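Local coordinates for protein hydrogen peroxide-inducible genes activator (Corynebacterium glutamicum, PDB 6G1D) that probably senses hydrogen peroxide as a LysR-type transcription factor and switches peroxide-inducible genes in response, at residues T239-V244 and P259-R264; L243-L248 and P265-A270; E172-V177 and V276-R281; V176-D181 and L248-V253; G100-G105 and A149-M154. The protein carries 1 engineered substitution. All coordinates share one frame; numbering follows the deposited sequence. Where two conformers were deposited one is given.

Interaction 1 (T239-V244 and P259-R264); sequences TVMQLV and PWECTR
M241 and E261 bring the two backbones nearest, CA to CA 6.9 Å, where helix 237-245 passes the end of the short helix 258-261. R264, in the loop after that end, carries most of the polar contact. Its chain bends at chi3 (76°), which turns NE toward E261 O. M241 CB sits over the centre of one guanidinium face, 3.6 Å from R264 CZ. Q242 OE1 lies at the edge of the same group and accepts from R264 NH1 at 2.9 Å. The amide and guanidinium planes are 88° apart, and NH1 meets OE1 from above the carbonyl plane. R264 also turns back on its own segment. R264 NE donates to E261 O at 3.0 Å, and R264 NH2 forms a salt bridge with E261 OE1, also 3.0 Å. M241 CG also packs on E261 O at 3.5 Å. E261 OE2 bonds to Y113 OH, and E261 OE1 to T238 OG1. Q242 NE2 reaches P112 O of the second subunit, whose W260 packs on Q242 and R264. The guanidinium therefore has partners at its edge on both segments, which should fix its rotation. The E261 carboxylate probably offsets its charge, and E261 O accepts from its NE. One arginine so ties a helix end to a helix flank beside the subunit interface of the LysR regulatory domain.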
# COMPACT_ATOMS: atom_id res chain seq x y z
N THR B 239 5.12 -10.69 18.25
CA THR B 239 6.10 -9.59 18.37
C THR B 239 5.96 -8.89 19.71
O THR B 239 6.95 -8.60 20.36
CB THR B 239 5.99 -8.61 17.21
OG1 THR B 239 6.34 -9.30 16.01
CG2 THR B 239 6.91 -7.41 17.39
N VAL B 240 4.74 -8.66 20.16
CA VAL B 240 4.52 -8.01 21.45
C VAL B 240 5.15 -8.89 22.57
O VAL B 240 5.81 -8.35 23.45
CB VAL B 240 3.02 -7.74 21.72
CG1 VAL B 240 2.74 -7.24 23.13
CG2 VAL B 240 2.53 -6.70 20.70
N MET B 241 4.98 -10.20 22.50
CA MET B 241 5.52 -11.10 23.52
C MET B 241 7.04 -11.00 23.59
O MET B 241 7.59 -11.00 24.67
CB MET B 241 5.12 -12.55 23.26
CG MET B 241 3.63 -12.84 23.40
SD MET B 241 2.83 -12.48 24.98
CE MET B 241 1.94 -11.03 24.56
N GLN B 242 7.72 -10.86 22.45
CA GLN B 242 9.17 -10.68 22.46
C GLN B 242 9.57 -9.37 23.14
O GLN B 242 10.58 -9.30 23.84
CB GLN B 242 9.77 -10.72 21.04
CG GLN B 242 9.36 -11.85 20.11
CD GLN B 242 9.71 -13.26 20.66
OE1 GLN B 242 9.52 -13.53 21.83
NE2 GLN B 242 10.26 -14.12 19.81
N LEU B 243 8.77 -8.33 22.93
CA LEU B 243 9.03 -7.02 23.58
C LEU B 243 8.82 -7.14 25.08
O LEU B 243 9.58 -6.57 25.85
CB LEU B 243 8.16 -5.89 22.97
CG LEU B 243 8.36 -5.74 21.46
CD1 LEU B 243 7.41 -4.73 20.87
CD2 LEU B 243 9.77 -5.33 21.08
N VAL B 244 7.79 -7.90 25.49
CA VAL B 244 7.50 -8.11 26.91
C VAL B 244 8.64 -8.88 27.56
O VAL B 244 9.10 -8.50 28.65
CB VAL B 244 6.16 -8.83 27.13
CG1 VAL B 244 5.99 -9.21 28.60
CG2 VAL B 244 4.99 -7.96 26.70
N PRO B 259 -1.75 -20.79 25.24
CA PRO B 259 -0.81 -21.86 24.92
C PRO B 259 0.12 -21.54 23.78
O PRO B 259 1.13 -22.19 23.62
CB PRO B 259 -1.71 -23.05 24.53
CG PRO B 259 -3.06 -22.69 25.00
CD PRO B 259 -3.15 -21.19 25.06
N TRP B 260 -0.26 -20.58 22.94
CA TRP B 260 0.47 -20.28 21.71
C TRP B 260 1.46 -19.14 21.84
O TRP B 260 2.38 -19.07 21.07
CB TRP B 260 -0.54 -19.96 20.59
CG TRP B 260 -1.46 -21.10 20.36
CD1 TRP B 260 -2.70 -21.25 20.85
CD2 TRP B 260 -1.14 -22.32 19.68
NE1 TRP B 260 -3.23 -22.48 20.46
CE2 TRP B 260 -2.30 -23.12 19.70
CE3 TRP B 260 -0.02 -22.76 18.98
CZ2 TRP B 260 -2.33 -24.40 19.14
CZ3 TRP B 260 -0.07 -24.03 18.39
CH2 TRP B 260 -1.22 -24.84 18.49
N GLU B 261 1.21 -18.25 22.79
CA GLU B 261 1.98 -17.02 22.95
C GLU B 261 2.66 -16.86 24.30
O GLU B 261 3.70 -16.22 24.36
CB GLU B 261 1.04 -15.80 22.74
CG GLU B 261 0.22 -15.76 21.45
CD GLU B 261 1.02 -15.64 20.14
OE1 GLU B 261 2.26 -15.50 20.20
OE2 GLU B 261 0.39 -15.68 19.02
N CYS B 262 2.08 -17.42 25.37
CA CYS B 262 2.46 -17.07 26.75
C CYS B 262 3.25 -18.10 27.51
O CYS B 262 3.46 -17.91 28.70
CB CYS B 262 1.22 -16.78 27.59
SG CYS B 262 0.22 -15.51 26.89
N THR B 263 3.68 -19.17 26.85
CA THR B 263 4.47 -20.23 27.48
C THR B 263 5.95 -20.11 27.16
O THR B 263 6.75 -20.84 27.74
CB THR B 263 4.01 -21.63 27.04
OG1 THR B 263 4.19 -21.78 25.64
CG2 THR B 263 2.53 -21.81 27.40
N ARG B 264 6.34 -19.18 26.27
CA ARG B 264 7.76 -19.01 25.97
C ARG B 264 8.52 -18.56 27.23
O ARG B 264 7.90 -17.99 28.13
CB ARG B 264 7.97 -18.06 24.82
CG ARG B 264 7.66 -16.63 25.13
CD ARG B 264 7.64 -15.78 23.86
NE ARG B 264 6.41 -16.01 23.13
CZ ARG B 264 6.19 -15.69 21.86
NH1 ARG B 264 7.12 -15.06 21.14
NH2 ARG B 264 5.00 -15.96 21.31

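Interaction 2 (L243-L248 and P265-A270); sequences LVVAGL and PGLATA
V244 sets its methyl CG1 against L267 CD2 at 3.5 Å. The valine has CG1 anti to its backbone N (chi1 172°), and the two side chains cross at about a right angle. V245, the next residue, uses its CG2 on the same leucine methyl, again 3.5 Å from L267 CD2. Both carbon pairs are tighter than usual van der Waals contact. L267 CD2 is met by one branch from each of two consecutive valines. V245 CG2 also rests on P265 O at 3.7 Å. The backbones come closest here, with V245 CA 5.2 Å from G266 CA. G266 has a positive phi. At these backbone angles a CB would be jammed against P265 O, and it would also run into V245 CG1. Glycine therefore allows the close approach before strand 267-287 begins. No direct hydrogen bond joins the segments. Instead one water donates to both carbonyls, at 2.8 Å to V245 O and 2.6 Å to G266 O. Helix 237-245 then ends in a Schellman motif. G247 has positive phi, G247 N bonds back to V244 O, and L248 N bonds to L243 O at 3.0 Å. The contact therefore joins the last turn of a helix to the start of a strand, with methyl packing and a water bridge side by side at the surface. L267 also packs on V177. A268 pairs with T178 of strand 164-179, and G266 with S180 just beyond its end. On another side of the helix end, L243 and A246 pack on L115 and L119 of the second subunit.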
# COMPACT_ATOMS: atom_id res chain seq x y z
N LEU B 243 8.77 -8.33 22.93
CA LEU B 243 9.03 -7.02 23.58
C LEU B 243 8.82 -7.14 25.08
O LEU B 243 9.58 -6.57 25.85
CB LEU B 243 8.16 -5.89 22.97
CG LEU B 243 8.36 -5.74 21.46
CD1 LEU B 243 7.41 -4.73 20.87
CD2 LEU B 243 9.77 -5.33 21.08
N VAL B 244 7.79 -7.90 25.49
CA VAL B 244 7.50 -8.11 26.91
C VAL B 244 8.64 -8.88 27.56
O VAL B 244 9.10 -8.50 28.65
CB VAL B 244 6.16 -8.83 27.13
CG1 VAL B 244 5.99 -9.21 28.60
CG2 VAL B 244 4.99 -7.96 26.70
N VAL B 245 9.13 -9.94 26.90
CA VAL B 245 10.27 -10.73 27.43
C VAL B 245 11.48 -9.85 27.62
O VAL B 245 12.18 -9.94 28.60
CB VAL B 245 10.63 -11.91 26.49
CG1 VAL B 245 11.95 -12.56 26.85
CG2 VAL B 245 9.54 -12.96 26.49
N ALA B 246 11.72 -8.97 26.67
CA ALA B 246 12.85 -8.01 26.71
C ALA B 246 12.69 -6.86 27.71
O ALA B 246 13.57 -6.01 27.76
CB ALA B 246 13.13 -7.47 25.31
N GLY B 247 11.59 -6.84 28.47
CA GLY B 247 11.36 -5.81 29.51
C GLY B 247 10.89 -4.43 28.98
O GLY B 247 10.98 -3.47 29.69
N LEU B 248 10.37 -4.37 27.77
CA LEU B 248 9.92 -3.11 27.19
C LEU B 248 8.50 -2.73 27.60
O LEU B 248 8.07 -1.64 27.29
CB LEU B 248 10.05 -3.13 25.66
CG LEU B 248 11.48 -3.10 25.15
CD1 LEU B 248 12.42 -4.22 25.51
CD2 LEU B 248 11.44 -2.95 23.64
N PRO B 265 9.82 -18.85 27.31
CA PRO B 265 10.59 -18.48 28.52
C PRO B 265 10.66 -16.96 28.69
O PRO B 265 10.73 -16.23 27.67
CB PRO B 265 12.01 -19.01 28.22
CG PRO B 265 11.85 -20.00 27.10
CD PRO B 265 10.69 -19.51 26.30
N GLY B 266 10.57 -16.49 29.93
CA GLY B 266 10.67 -15.08 30.25
C GLY B 266 9.37 -14.31 30.41
O GLY B 266 9.42 -13.08 30.61
N LEU B 267 8.23 -15.01 30.34
CA LEU B 267 6.93 -14.40 30.56
C LEU B 267 6.30 -14.87 31.84
O LEU B 267 6.55 -15.98 32.25
CB LEU B 267 5.99 -14.72 29.41
CG LEU B 267 6.37 -14.15 28.05
CD1 LEU B 267 5.33 -14.52 27.02
CD2 LEU B 267 6.46 -12.64 28.10
N ALA B 268 5.49 -14.02 32.46
CA ALA B 268 4.60 -14.44 33.53
C ALA B 268 3.24 -13.82 33.28
O ALA B 268 3.11 -12.97 32.40
CB ALA B 268 5.13 -14.02 34.87
N THR B 269 2.24 -14.25 34.03
CA THR B 269 0.88 -13.77 33.86
C THR B 269 0.29 -13.33 35.18
O THR B 269 0.76 -13.72 36.24
CB THR B 269 -0.05 -14.88 33.29
OG1 THR B 269 -0.01 -16.03 34.14
CG2 THR B 269 0.35 -15.26 31.86
N ALA B 270 -0.80 -12.58 35.09
CA ALA B 270 -1.55 -12.11 36.24
C ALA B 270 -2.99 -11.91 35.85
O ALA B 270 -3.31 -11.73 34.67
CB ALA B 270 -0.99 -10.78 36.69
O HOH W 1 11.72 -11.78 30.67

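Interaction 3 (E172-V177 and V276-R281); sequences EDFIVV and VTANRR
E172 and R280 meet through a salt bridge centred on one carboxylate oxygen. R280 NH2 donates to E172 OE1 at 2.9 Å, and R280 NE donates to the same OE1 at 3.0 Å. OE1 lies in the guanidinium plane, but both nitrogens reach it from the same face of the carboxylate, whose plane is 51° from that of the guanidinium. The two side chains lie side by side and point the same way. R280 is extended from CG to NE and E172 beyond its CG, which brings R280 NE level with E172 OE1. The backbones of this pair are also joined, by E172 N to R280 O at 2.8 Å and R280 N to E172 O at 2.9 Å. This is an antiparallel hydrogen-bonded pair. Two residues on, F174 N donates to A278 O at 2.9 Å. The F174 ring spreads over the second segment, with N279 CA over one face toward the rim and F174 CE2 3.5 Å from N279 O. On the D173 side, a water that accepts from A278 N donates to D173 OD1 at 2.7 Å. Another water accepts from N279 ND2 and donates to the same OD1. Further out, S256 OG bonds to E172 OE2, T109 OG1 to R280 NH1, and N324 ND2 to D173 OD2. A sulfate ion, probably from the crystallisation liquor, lies about 4 Å from the R280 side chain. The contact pairs strand 164-179 with strand 267-287. Helix 208-219 packs over it, touching F174 with L209 and Q212 and A278 with L216. Strand 251-254 lies along the other edge of strand 164-179.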
# COMPACT_ATOMS: atom_id res chain seq x y z
N GLU B 172 -14.81 -13.93 26.16
CA GLU B 172 -13.46 -14.46 26.34
C GLU B 172 -12.71 -13.51 27.25
O GLU B 172 -12.55 -12.32 26.92
CB GLU B 172 -12.73 -14.54 25.01
CG GLU B 172 -11.29 -14.98 25.11
CD GLU B 172 -10.66 -15.28 23.77
OE1 GLU B 172 -11.16 -14.74 22.74
OE2 GLU B 172 -9.66 -16.05 23.76
N ASP B 173 -12.21 -14.04 28.36
CA ASP B 173 -11.46 -13.22 29.32
C ASP B 173 -10.12 -12.80 28.75
O ASP B 173 -9.56 -13.49 27.90
CB ASP B 173 -11.27 -13.97 30.64
CG ASP B 173 -12.55 -14.06 31.46
OD1 ASP B 173 -13.36 -13.08 31.51
OD2 ASP B 173 -12.75 -15.12 32.09
N PHE B 174 -9.62 -11.65 29.20
CA PHE B 174 -8.22 -11.31 29.03
C PHE B 174 -7.38 -11.82 30.23
O PHE B 174 -7.91 -12.19 31.26
CB PHE B 174 -8.02 -9.80 28.94
CG PHE B 174 -8.80 -9.15 27.83
CD1 PHE B 174 -8.72 -9.63 26.55
CD2 PHE B 174 -9.60 -8.05 28.09
CE1 PHE B 174 -9.44 -9.05 25.52
CE2 PHE B 174 -10.31 -7.45 27.09
CZ PHE B 174 -10.23 -7.95 25.80
N ILE B 175 -6.08 -11.84 30.02
CA ILE B 175 -5.10 -12.11 31.03
C ILE B 175 -3.96 -11.11 30.82
O ILE B 175 -3.69 -10.71 29.69
CB ILE B 175 -4.57 -13.55 30.93
CG1 ILE B 175 -3.70 -13.91 32.15
CG2 ILE B 175 -3.78 -13.79 29.63
CD1 ILE B 175 -3.56 -15.41 32.38
N VAL B 176 -3.34 -10.69 31.91
CA VAL B 176 -2.21 -9.76 31.89
C VAL B 176 -0.93 -10.56 31.71
O VAL B 176 -0.72 -11.56 32.38
CB VAL B 176 -2.13 -8.95 33.19
CG1 VAL B 176 -0.98 -7.96 33.15
CG2 VAL B 176 -3.45 -8.22 33.46
N VAL B 177 -0.07 -10.13 30.82
CA VAL B 177 1.17 -10.80 30.53
C VAL B 177 2.31 -9.82 30.77
O VAL B 177 2.31 -8.70 30.26
CB VAL B 177 1.23 -11.29 29.06
CG1 VAL B 177 2.54 -12.04 28.78
CG2 VAL B 177 0.03 -12.19 28.79
N VAL B 276 -13.84 -7.81 38.88
CA VAL B 276 -13.50 -7.01 37.69
C VAL B 276 -13.89 -7.75 36.41
O VAL B 276 -13.64 -8.93 36.26
CB VAL B 276 -12.00 -6.70 37.65
CG1 VAL B 276 -11.63 -5.96 36.36
CG2 VAL B 276 -11.58 -5.93 38.90
N THR B 277 -14.50 -7.06 35.48
CA THR B 277 -14.84 -7.60 34.19
C THR B 277 -13.82 -7.11 33.19
O THR B 277 -13.67 -5.92 32.98
CB THR B 277 -16.26 -7.21 33.78
OG1 THR B 277 -17.16 -7.76 34.75
CG2 THR B 277 -16.60 -7.79 32.36
N ALA B 278 -13.10 -8.05 32.58
CA ALA B 278 -12.09 -7.74 31.59
C ALA B 278 -12.13 -8.84 30.54
O ALA B 278 -11.42 -9.87 30.66
CB ALA B 278 -10.71 -7.64 32.27
N ASN B 279 -12.97 -8.64 29.54
CA ASN B 279 -13.21 -9.67 28.53
C ASN B 279 -13.62 -9.03 27.18
O ASN B 279 -13.77 -7.83 27.10
CB ASN B 279 -14.26 -10.68 29.08
CG ASN B 279 -15.63 -10.08 29.27
OD1 ASN B 279 -15.93 -9.00 28.79
ND2 ASN B 279 -16.48 -10.79 29.99
N ARG B 280 -13.78 -9.84 26.14
CA ARG B 280 -14.38 -9.38 24.87
C ARG B 280 -15.49 -10.33 24.51
O ARG B 280 -15.43 -11.52 24.86
CB ARG B 280 -13.34 -9.34 23.77
CG ARG B 280 -12.73 -10.68 23.43
CD ARG B 280 -11.72 -10.54 22.36
NE ARG B 280 -11.10 -11.81 22.02
CZ ARG B 280 -10.16 -11.95 21.10
NH1 ARG B 280 -9.72 -10.88 20.42
NH2 ARG B 280 -9.66 -13.14 20.85
N ARG B 281 -16.52 -9.81 23.84
CA ARG B 281 -17.62 -10.64 23.36
C ARG B 281 -17.36 -10.97 21.90
O ARG B 281 -17.27 -10.05 21.07
CB ARG B 281 -18.97 -9.94 23.54
CG ARG B 281 -20.14 -10.76 23.00
CD ARG B 281 -21.43 -10.45 23.72
NE ARG B 281 -21.54 -11.18 24.99
CZ ARG B 281 -22.42 -10.89 25.95
NH1 ARG B 281 -23.21 -9.83 25.88
NH2 ARG B 281 -22.43 -11.65 27.05
O HOH W 2 -13.71 -10.88 33.08
O HOH W 3 -15.91 -13.24 31.24
O HOH W 4 -9.89 -11.06 32.73

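Interaction 4 (V176-D181 and L248-V253); sequences VVTASD and LGSTLV
V177 lays its CG2 on V253 CG2, 3.8 Å away, with the two side chains crossing at a slant. V253 holds that methyl between its backbone N and carbonyl carbon. V177 CG2 lies anti to its own carbonyl carbon. On the opposite face of the sheet V176 and L252 run side by side and point the same way, with V176 CG2 4.1 Å from L252 CG. Between these rows the backbones pair. V177 N donates to T251 O at 2.8 Å, and T251 N returns a bond to V177 O at 2.9 Å. V177 and T251 are therefore an antiparallel hydrogen-bonded pair, and V176 and L252 a non-hydrogen-bonded one. The pairing places strand 251-254 beside strand 164-179, at the end of the mixed sheet of the LysR regulatory domain. The short strand axes make 136°, so the strands are well twisted against each other. M241 of helix 237-245 packs on V177, T251 and V253, and F272 of strand 267-287 packs on V176 and L252 on their face. T251 OG1 is held by L201 O. Beyond the paired residues T178 CG2 touches S250 OG at 3.7 Å. A water then takes over where the chains part. It accepts from A179 N at 2.9 Å, donates to G249 O, also at 2.9 Å, and bonds to S250 OG.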
# COMPACT_ATOMS: atom_id res chain seq x y z
N VAL B 176 -3.34 -10.69 31.91
CA VAL B 176 -2.21 -9.76 31.89
C VAL B 176 -0.93 -10.56 31.71
O VAL B 176 -0.72 -11.56 32.38
CB VAL B 176 -2.13 -8.95 33.19
CG1 VAL B 176 -0.98 -7.96 33.15
CG2 VAL B 176 -3.45 -8.22 33.46
N VAL B 177 -0.07 -10.13 30.82
CA VAL B 177 1.17 -10.80 30.53
C VAL B 177 2.31 -9.82 30.77
O VAL B 177 2.31 -8.70 30.26
CB VAL B 177 1.23 -11.29 29.06
CG1 VAL B 177 2.54 -12.04 28.78
CG2 VAL B 177 0.03 -12.19 28.79
N THR B 178 3.31 -10.25 31.54
CA THR B 178 4.43 -9.40 31.95
C THR B 178 5.72 -10.18 31.80
O THR B 178 5.70 -11.40 31.62
CB THR B 178 4.30 -9.02 33.43
OG1 THR B 178 4.48 -10.18 34.28
CG2 THR B 178 2.92 -8.41 33.71
N ALA B 179 6.85 -9.48 31.91
CA ALA B 179 8.12 -10.15 32.06
C ALA B 179 8.10 -10.95 33.36
O ALA B 179 7.42 -10.62 34.34
CB ALA B 179 9.27 -9.15 32.08
N SER B 180 8.85 -12.04 33.37
CA SER B 180 9.04 -12.88 34.56
C SER B 180 9.37 -12.13 35.85
O SER B 180 8.87 -12.48 36.92
CB SER B 180 10.17 -13.85 34.30
OG SER B 180 9.70 -14.80 33.39
N ASP B 181 10.22 -11.13 35.75
CA ASP B 181 10.65 -10.36 36.95
C ASP B 181 9.72 -9.17 37.33
O ASP B 181 10.00 -8.45 38.25
CB ASP B 181 12.10 -9.91 36.78
CG ASP B 181 12.29 -8.86 35.69
OD1 ASP B 181 11.33 -8.52 34.98
OD2 ASP B 181 13.43 -8.41 35.45
N LEU B 248 10.37 -4.37 27.77
CA LEU B 248 9.92 -3.11 27.19
C LEU B 248 8.50 -2.73 27.60
O LEU B 248 8.07 -1.64 27.29
CB LEU B 248 10.05 -3.13 25.66
CG LEU B 248 11.48 -3.10 25.15
CD1 LEU B 248 12.42 -4.22 25.51
CD2 LEU B 248 11.44 -2.95 23.64
N GLY B 249 7.79 -3.61 28.29
CA GLY B 249 6.40 -3.35 28.66
C GLY B 249 5.62 -4.61 29.00
O GLY B 249 6.18 -5.71 29.08
N SER B 250 4.34 -4.43 29.25
CA SER B 250 3.42 -5.50 29.56
C SER B 250 2.27 -5.43 28.59
O SER B 250 2.11 -4.42 27.87
CB SER B 250 2.89 -5.29 30.98
OG SER B 250 3.95 -5.35 31.93
N THR B 251 1.42 -6.47 28.56
CA THR B 251 0.23 -6.42 27.71
C THR B 251 -0.91 -7.25 28.27
O THR B 251 -0.80 -7.85 29.34
CB THR B 251 0.58 -6.78 26.24
OG1 THR B 251 -0.43 -6.28 25.34
CG2 THR B 251 0.74 -8.28 26.07
N LEU B 252 -2.04 -7.20 27.57
CA LEU B 252 -3.17 -8.11 27.83
C LEU B 252 -3.44 -8.93 26.56
O LEU B 252 -3.38 -8.40 25.47
CB LEU B 252 -4.42 -7.38 28.26
CG LEU B 252 -4.50 -6.85 29.69
CD1 LEU B 252 -3.51 -5.70 29.95
CD2 LEU B 252 -5.90 -6.42 30.05
N VAL B 253 -3.69 -10.22 26.74
CA VAL B 253 -4.05 -11.08 25.62
C VAL B 253 -5.33 -11.86 25.96
O VAL B 253 -5.68 -12.06 27.13
CB VAL B 253 -2.93 -12.04 25.19
CG1 VAL B 253 -1.69 -11.24 24.83
CG2 VAL B 253 -2.65 -13.10 26.25
O HOH W 5 6.53 -6.64 31.84

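Interaction 5 (G100-G105 and A149-M154); sequences GPLTVG and AIDVAM
D151 has CG anti to its carbonyl carbon (chi1 -62°), and its OD1 takes the N-H of T103. T103 has CG2 anti to its backbone N, and this methyl meets I150 CG2 at 3.7 Å. The bond from T103 N to D151 OD1 is 3.0 Å long and nearly straight, with 176° at the hydrogen. The N-H arrives on the anti side of the oxygen, 23° out of the carboxylate plane. T103 O accepts from D151 N at 3.0 Å and more weakly from V152 N. T103 is so held on both its backbone groups by one residue. G105 N donates to V152 O at 2.8 Å, and M154 N donates to G105 O, also at 2.8 Å. G105 presents no side chain, and I150 CD1 packs on its CA at 3.9 Å; a CB here would clash with I150 CD1. V104 and V152 lie on one face, where F296 and F299 of helix 293-316 also pack, and in the conformer given their methyls meet. L102 CD1 leans on D151 CB, 3.9 Å away. The strands are parallel and lie at the centre of the Rossmann-like half of the regulatory domain. Helix 138-147 links strand 129-135 to strand 152-156 in a beta-alpha-beta crossover. I150 O bonds to R287 NH1, and D151 OD2 has a long, weak ion pair with R292. The D151 carboxylate takes the role of a strand carbonyl just before the regular pairing starts. Accepting an N-H at OD1, with an arginine at some distance, should favour its ionised form.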
# COMPACT_ATOMS: atom_id res chain seq x y z
N GLY B 100 -20.02 -28.25 1.21
CA GLY B 100 -19.50 -27.34 0.22
C GLY B 100 -18.67 -26.21 0.81
O GLY B 100 -18.38 -26.21 2.00
N PRO B 101 -18.28 -25.25 -0.03
CA PRO B 101 -17.48 -24.10 0.38
C PRO B 101 -18.16 -23.27 1.46
O PRO B 101 -19.36 -23.08 1.43
CB PRO B 101 -17.36 -23.27 -0.90
CG PRO B 101 -17.52 -24.23 -2.00
CD PRO B 101 -18.45 -25.29 -1.49
N LEU B 102 -17.37 -22.83 2.41
CA LEU B 102 -17.76 -21.82 3.37
C LEU B 102 -16.52 -20.99 3.58
O LEU B 102 -15.50 -21.53 4.00
CB LEU B 102 -18.20 -22.47 4.68
CG LEU B 102 -18.68 -21.52 5.79
CD1 LEU B 102 -20.00 -20.85 5.39
CD2 LEU B 102 -18.80 -22.25 7.11
N THR B 103 -16.59 -19.71 3.31
CA THR B 103 -15.48 -18.82 3.54
C THR B 103 -15.74 -18.08 4.85
O THR B 103 -16.74 -17.36 4.99
CB THR B 103 -15.31 -17.87 2.37
OG1 THR B 103 -15.10 -18.66 1.21
CG2 THR B 103 -14.06 -16.95 2.59
N VAL B 104 -14.82 -18.24 5.79
CA VAL B 104 -14.95 -17.70 7.13
C VAL B 104 -13.86 -16.64 7.33
O VAL B 104 -12.68 -16.91 7.18
CB VAL B 104 -14.80 -18.82 8.18
CG1 VAL B 104 -14.97 -18.29 9.58
CG2 VAL B 104 -15.85 -19.91 7.94
N GLY B 105 -14.28 -15.43 7.64
CA GLY B 105 -13.37 -14.35 8.01
C GLY B 105 -13.16 -14.44 9.52
O GLY B 105 -14.12 -14.70 10.25
N ALA B 149 -17.61 -11.55 -0.51
CA ALA B 149 -16.34 -12.26 -0.68
C ALA B 149 -16.05 -13.22 0.45
O ALA B 149 -15.23 -14.10 0.29
CB ALA B 149 -15.17 -11.28 -0.85
N ILE B 150 -16.68 -13.01 1.61
CA ILE B 150 -16.77 -14.02 2.66
C ILE B 150 -18.22 -14.21 3.05
O ILE B 150 -19.05 -13.33 2.82
CB ILE B 150 -15.91 -13.70 3.90
CG1 ILE B 150 -16.49 -12.53 4.69
CG2 ILE B 150 -14.46 -13.41 3.49
CD1 ILE B 150 -15.62 -12.00 5.81
N ASP B 151 -18.51 -15.35 3.66
CA ASP B 151 -19.88 -15.72 4.07
C ASP B 151 -20.21 -15.30 5.50
O ASP B 151 -21.33 -14.82 5.80
CB ASP B 151 -20.06 -17.24 3.92
CG ASP B 151 -19.91 -17.71 2.42
OD1 ASP B 151 -19.17 -18.72 2.23
OD2 ASP B 151 -20.57 -17.20 1.43
N VAL B 152 -19.26 -15.51 6.40
CA VAL B 152 -19.43 -15.16 7.81
C VAL B 152 -18.12 -14.57 8.33
O VAL B 152 -17.06 -14.83 7.76
CB VAL B 152 -19.83 -16.37 8.68
CG1 VAL B 152 -21.20 -16.85 8.33
CG2 VAL B 152 -18.84 -17.50 8.57
N ALA B 153 -18.20 -13.79 9.40
CA ALA B 153 -17.02 -13.25 10.03
C ALA B 153 -17.11 -13.44 11.54
O ALA B 153 -18.12 -13.11 12.16
CB ALA B 153 -16.87 -11.80 9.67
N MET B 154 -16.02 -13.87 12.11
CA MET B 154 -15.91 -14.02 13.52
C MET B 154 -15.14 -12.83 14.08
O MET B 154 -14.02 -12.68 13.79
CB MET B 154 -15.22 -15.33 13.83
CG MET B 154 -15.10 -15.66 15.28
SD MET B 154 -14.28 -17.22 15.60
CE MET B 154 -13.75 -16.93 17.20

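Overall arrangement
Interactions 1, 2 and 4 cluster in one half of the regulatory domain, with centres 5 to 9 Å apart. Interactions 1 and 2 share helix 237-245, and both touch the second subunit. Interaction 2 lies at the surface and is apolar with a water bridge, while interaction 1 is buried and rests on an arginine. Interactions 3 and 4 both use strand 164-179, on its two edges. Interaction 3 adds a buried salt bridge to the strand pairing, whereas interaction 4 adds mainly aliphatic packing. Interaction 5 is also buried but lies near the centre of the chain, about 27 Å from interaction 3 between centres. It is the only parallel strand pairing here.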